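Ionotropic glutamate receptor bacterial homologue (Nostoc punctiforme, PDB 2PYY) binds L-glutamate between the two lobes of its ligand-binding core and probably couples that binding to opening of a glutamate-receptor-like channel. Local coordinates at residues I92-N96 with L147-D153; P13-L17 with K219-P223. All blocks are in the same frame, centred on the assembly; numbering follows the deposited sequence.

From the N terminus, the chain leaves strand 5-10 of the three-stranded parallel sheet and runs into 13-17, the first half of contact 2. Its partner, 219-223, comes about 200 residues later at the end of helix 212-220, so contact 2 closes a loop around nearly the whole chain. Nested inside that loop, contact 1 joins the end of strand 86-94 to the turn between helix 140-148 and strand 154-158, staying within the lobe built on the mixed sheet. The centres of contact 1 and contact 2 are about 24 Å apart and their nearest atoms about 11 Å apart. Contact 2 ties helix 212-220 to the loop near the glutamate pocket; contact 1 lies farther out.

Contact 1 (I92-N96 with L147-D153); sequences IMVRN and LQTKKAD
R95 lays its side chain across the C-terminal end of helix 140-148, which covers most of the 147 Å² it buries here. Its CG meets CG of L147 at 3.7 Å and lies 3.9 Å from NE2 of Q148. The m, t, m course of chi1 to chi3 brings R95 NE to L147 O, a hydrogen bond of 2.6 Å at the guanidinium edge. Over one face stands K150 NZ, 3.1 Å from R95 NH1: two donors of like charge, not bonded. I92-V94 is extended strand (V94 -130/170). K150, with positive phi (73/6), is the first residue to leave helical phi/psi, and the chain then runs on to D153. The nearest CA pairs are V94 with D153, 6.7 Å, and R95 with L147, 6.8 Å. A water accepts from R95 N (2.9 Å) and donates to D153 O (2.7 Å). Buried M93 (t, t, p) brings CE to 4.0 Å from L147 CD2. R95, following V94, thus takes up a C-terminal helix carbonyl and ties that helix end to the mixed sheet. M93 and L147 both rest on V155 of strand 154-158, antiparallel beside strand 86-94, while L162 and Y165 of helix 159-166 pack on M93.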
# COMPACT_ATOMS: atom_id res chain seq x y z
N ILE B 92 1.54 15.85 -2.96
CA ILE B 92 1.12 16.92 -2.07
C ILE B 92 0.43 18.06 -2.83
O ILE B 92 0.79 18.38 -3.96
CB ILE B 92 2.34 17.50 -1.30
CG1 ILE B 92 3.11 16.38 -0.60
CG2 ILE B 92 1.86 18.51 -0.28
CD1 ILE B 92 4.39 16.83 0.08
N MET B 93 -0.57 18.66 -2.18
CA MET B 93 -1.32 19.79 -2.74
C MET B 93 -1.59 20.80 -1.62
O MET B 93 -2.08 20.43 -0.55
CB MET B 93 -2.65 19.32 -3.33
CG MET B 93 -3.52 20.46 -3.86
SD MET B 93 -5.04 19.93 -4.69
CE MET B 93 -6.14 19.60 -3.24
N VAL B 94 -1.26 22.06 -1.87
CA VAL B 94 -1.47 23.12 -0.88
C VAL B 94 -2.19 24.30 -1.52
O VAL B 94 -2.35 24.33 -2.73
CB VAL B 94 -0.13 23.62 -0.28
CG1 VAL B 94 0.59 22.48 0.44
CG2 VAL B 94 0.75 24.18 -1.38
N ARG B 95 -2.63 25.25 -0.70
CA ARG B 95 -3.31 26.44 -1.20
C ARG B 95 -2.31 27.34 -1.91
O ARG B 95 -1.16 27.44 -1.49
CB ARG B 95 -3.96 27.21 -0.06
CG ARG B 95 -5.33 26.70 0.33
CD ARG B 95 -5.91 27.48 1.51
NE ARG B 95 -5.39 27.01 2.78
CZ ARG B 95 -4.24 27.41 3.32
NH1 ARG B 95 -3.49 28.31 2.70
NH2 ARG B 95 -3.84 26.89 4.48
N ASN B 96 -2.75 27.99 -2.98
CA ASN B 96 -1.87 28.89 -3.72
C ASN B 96 -1.95 30.30 -3.16
O ASN B 96 -1.09 30.74 -2.40
CB ASN B 96 -2.23 28.90 -5.21
CG ASN B 96 -3.69 29.23 -5.45
OD1 ASN B 96 -4.13 29.35 -6.60
ND2 ASN B 96 -4.45 29.38 -4.37
N LEU B 147 -8.89 22.24 3.13
CA LEU B 147 -7.71 22.98 2.69
C LEU B 147 -8.08 24.45 2.52
O LEU B 147 -7.36 25.34 2.99
CB LEU B 147 -7.18 22.42 1.37
CG LEU B 147 -5.93 23.11 0.79
CD1 LEU B 147 -4.75 22.93 1.74
CD2 LEU B 147 -5.60 22.50 -0.57
N GLN B 148 -9.19 24.71 1.85
CA GLN B 148 -9.64 26.08 1.65
C GLN B 148 -9.96 26.74 2.98
O GLN B 148 -9.44 27.82 3.29
CB GLN B 148 -10.86 26.10 0.73
CG GLN B 148 -10.60 25.53 -0.64
CD GLN B 148 -9.43 26.20 -1.33
OE1 GLN B 148 -9.42 27.42 -1.52
NE2 GLN B 148 -8.42 25.41 -1.70
N THR B 149 -10.80 26.10 3.79
CA THR B 149 -11.20 26.61 5.10
C THR B 149 -9.98 26.77 5.99
O THR B 149 -10.06 27.34 7.08
CB THR B 149 -12.17 25.65 5.80
OG1 THR B 149 -13.21 25.28 4.89
CG2 THR B 149 -12.78 26.31 7.03
N LYS B 150 -8.85 26.26 5.51
CA LYS B 150 -7.59 26.30 6.23
C LYS B 150 -7.55 25.35 7.42
O LYS B 150 -6.59 25.35 8.19
CB LYS B 150 -7.27 27.72 6.68
CG LYS B 150 -6.41 28.48 5.70
CD LYS B 150 -5.81 29.73 6.34
CE LYS B 150 -4.63 30.26 5.53
NZ LYS B 150 -5.01 30.59 4.12
N LYS B 151 -8.58 24.53 7.57
CA LYS B 151 -8.62 23.56 8.66
C LYS B 151 -7.39 22.68 8.51
O LYS B 151 -6.83 22.18 9.49
CB LYS B 151 -9.88 22.70 8.59
CG LYS B 151 -11.17 23.48 8.57
CD LYS B 151 -12.38 22.55 8.60
CE LYS B 151 -13.68 23.34 8.55
NZ LYS B 151 -14.87 22.48 8.85
N ALA B 152 -6.97 22.49 7.26
CA ALA B 152 -5.80 21.69 6.96
C ALA B 152 -4.80 22.59 6.23
O ALA B 152 -5.19 23.52 5.53
CB ALA B 152 -6.18 20.51 6.07
N ASP B 153 -3.52 22.29 6.41
CA ASP B 153 -2.43 23.05 5.80
C ASP B 153 -2.17 22.57 4.37
O ASP B 153 -1.80 23.35 3.49
CB ASP B 153 -1.16 22.88 6.63
CG ASP B 153 -1.36 23.29 8.08
OD1 ASP B 153 -0.82 22.60 8.98
OD2 ASP B 153 -2.06 24.30 8.32
O HOH W 1 -1.77 25.58 2.03

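Contact 2 (P13-L17 with K219-P223); sequences PPFVL and KWFDP
Apolar contacts carry this interface, with no hydrogen bond between the segments and 220 Å² buried. P14, preceded by a cis peptide bond, has its CA-to-CB bond directed toward the other segment; its CG meets F221 CE2 at 3.6 Å, and its CB lies 4.4 Å from W220 CE3. L17 CD1 is 4.2 Å from W220 CZ3. In the backbone, F15 and V16 both face I12, a classic beta bulge, F221 (-134/174) leaves helix 212-220, and the nearest CA atoms are those of P14 and W220, 7.0 Å apart. Among the aromatics, F15 and F221 (both chi1 m) meet obliquely, CZ to CZ at 3.6 Å, centroids 5.4 Å apart and planes at 46°; F86 meets both rings. Polar bonds lie outside: W220 NE1 is hydrogen-bonded to D29 OD2 of helix 26-38, and K219 NZ makes a salt bridge to the same oxygen. F15, about 8 Å (side chain) from the glutamate, backs the pocket residue Y186 edge-to-face, placing the contact near the interlobe ligand site of a periplasmic-binding-protein-type fold.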
# COMPACT_ATOMS: atom_id res chain seq x y z
N PRO B 13 -13.28 10.82 -9.62
CA PRO B 13 -12.88 11.30 -10.94
C PRO B 13 -11.38 11.53 -11.07
O PRO B 13 -10.71 11.87 -10.09
CB PRO B 13 -13.71 12.58 -11.10
CG PRO B 13 -13.91 13.05 -9.70
CD PRO B 13 -14.21 11.75 -8.97
N PRO B 14 -10.84 11.36 -12.28
CA PRO B 14 -11.55 10.97 -13.51
C PRO B 14 -11.66 9.47 -13.75
O PRO B 14 -11.94 9.04 -14.87
CB PRO B 14 -10.72 11.65 -14.59
CG PRO B 14 -9.33 11.45 -14.07
CD PRO B 14 -9.44 11.74 -12.58
N PHE B 15 -11.42 8.65 -12.72
CA PHE B 15 -11.53 7.20 -12.88
C PHE B 15 -13.00 6.76 -12.88
O PHE B 15 -13.42 5.98 -13.73
CB PHE B 15 -10.73 6.48 -11.79
CG PHE B 15 -9.26 6.81 -11.83
CD1 PHE B 15 -8.76 7.93 -11.18
CD2 PHE B 15 -8.40 6.06 -12.64
CE1 PHE B 15 -7.43 8.32 -11.34
CE2 PHE B 15 -7.07 6.43 -12.81
CZ PHE B 15 -6.58 7.56 -12.16
N VAL B 16 -13.77 7.29 -11.94
CA VAL B 16 -15.19 7.00 -11.83
C VAL B 16 -15.97 8.28 -11.53
O VAL B 16 -15.71 8.96 -10.53
CB VAL B 16 -15.49 5.99 -10.69
CG1 VAL B 16 -17.01 5.76 -10.59
CG2 VAL B 16 -14.77 4.67 -10.95
N LEU B 17 -16.93 8.61 -12.39
CA LEU B 17 -17.77 9.80 -12.22
C LEU B 17 -19.24 9.41 -12.31
O LEU B 17 -19.57 8.40 -12.93
CB LEU B 17 -17.48 10.85 -13.28
CG LEU B 17 -16.05 11.37 -13.42
CD1 LEU B 17 -15.22 10.39 -14.22
CD2 LEU B 17 -16.09 12.72 -14.14
N LYS B 219 -7.88 9.17 -23.83
CA LYS B 219 -9.20 9.77 -23.78
C LYS B 219 -9.45 10.50 -22.46
O LYS B 219 -10.12 11.54 -22.44
CB LYS B 219 -10.27 8.70 -23.96
CG LYS B 219 -11.68 9.19 -23.68
CD LYS B 219 -12.69 8.05 -23.78
CE LYS B 219 -14.12 8.52 -23.53
NZ LYS B 219 -15.04 7.38 -23.35
N TRP B 220 -8.92 9.98 -21.36
CA TRP B 220 -9.15 10.60 -20.07
C TRP B 220 -7.98 11.34 -19.46
O TRP B 220 -8.16 12.08 -18.49
CB TRP B 220 -9.63 9.56 -19.06
CG TRP B 220 -10.96 8.97 -19.39
CD1 TRP B 220 -11.20 7.83 -20.10
CD2 TRP B 220 -12.23 9.53 -19.07
NE1 TRP B 220 -12.55 7.64 -20.24
CE2 TRP B 220 -13.21 8.67 -19.61
CE3 TRP B 220 -12.64 10.67 -18.37
CZ2 TRP B 220 -14.59 8.92 -19.48
CZ3 TRP B 220 -14.01 10.91 -18.24
CH2 TRP B 220 -14.96 10.03 -18.79
N PHE B 221 -6.79 11.17 -20.02
CA PHE B 221 -5.60 11.82 -19.47
C PHE B 221 -4.72 12.49 -20.52
O PHE B 221 -4.95 12.37 -21.73
CB PHE B 221 -4.76 10.80 -18.70
CG PHE B 221 -5.50 10.09 -17.60
CD1 PHE B 221 -6.15 8.87 -17.84
CD2 PHE B 221 -5.57 10.64 -16.32
CE1 PHE B 221 -6.85 8.22 -16.82
CE2 PHE B 221 -6.26 10.00 -15.30
CZ PHE B 221 -6.90 8.78 -15.55
N ASP B 222 -3.71 13.19 -20.04
CA ASP B 222 -2.77 13.87 -20.92
C ASP B 222 -1.54 12.98 -21.02
O ASP B 222 -0.96 12.61 -20.02
CB ASP B 222 -2.40 15.23 -20.33
CG ASP B 222 -1.56 16.07 -21.27
OD1 ASP B 222 -1.79 17.29 -21.32
OD2 ASP B 222 -0.68 15.50 -21.96
N PRO B 223 -1.14 12.62 -22.24
CA PRO B 223 0.02 11.75 -22.46
C PRO B 223 1.26 12.08 -21.64
O PRO B 223 1.94 11.17 -21.14
CB PRO B 223 0.26 11.88 -23.97
CG PRO B 223 -0.28 13.24 -24.29
CD PRO B 223 -1.57 13.24 -23.51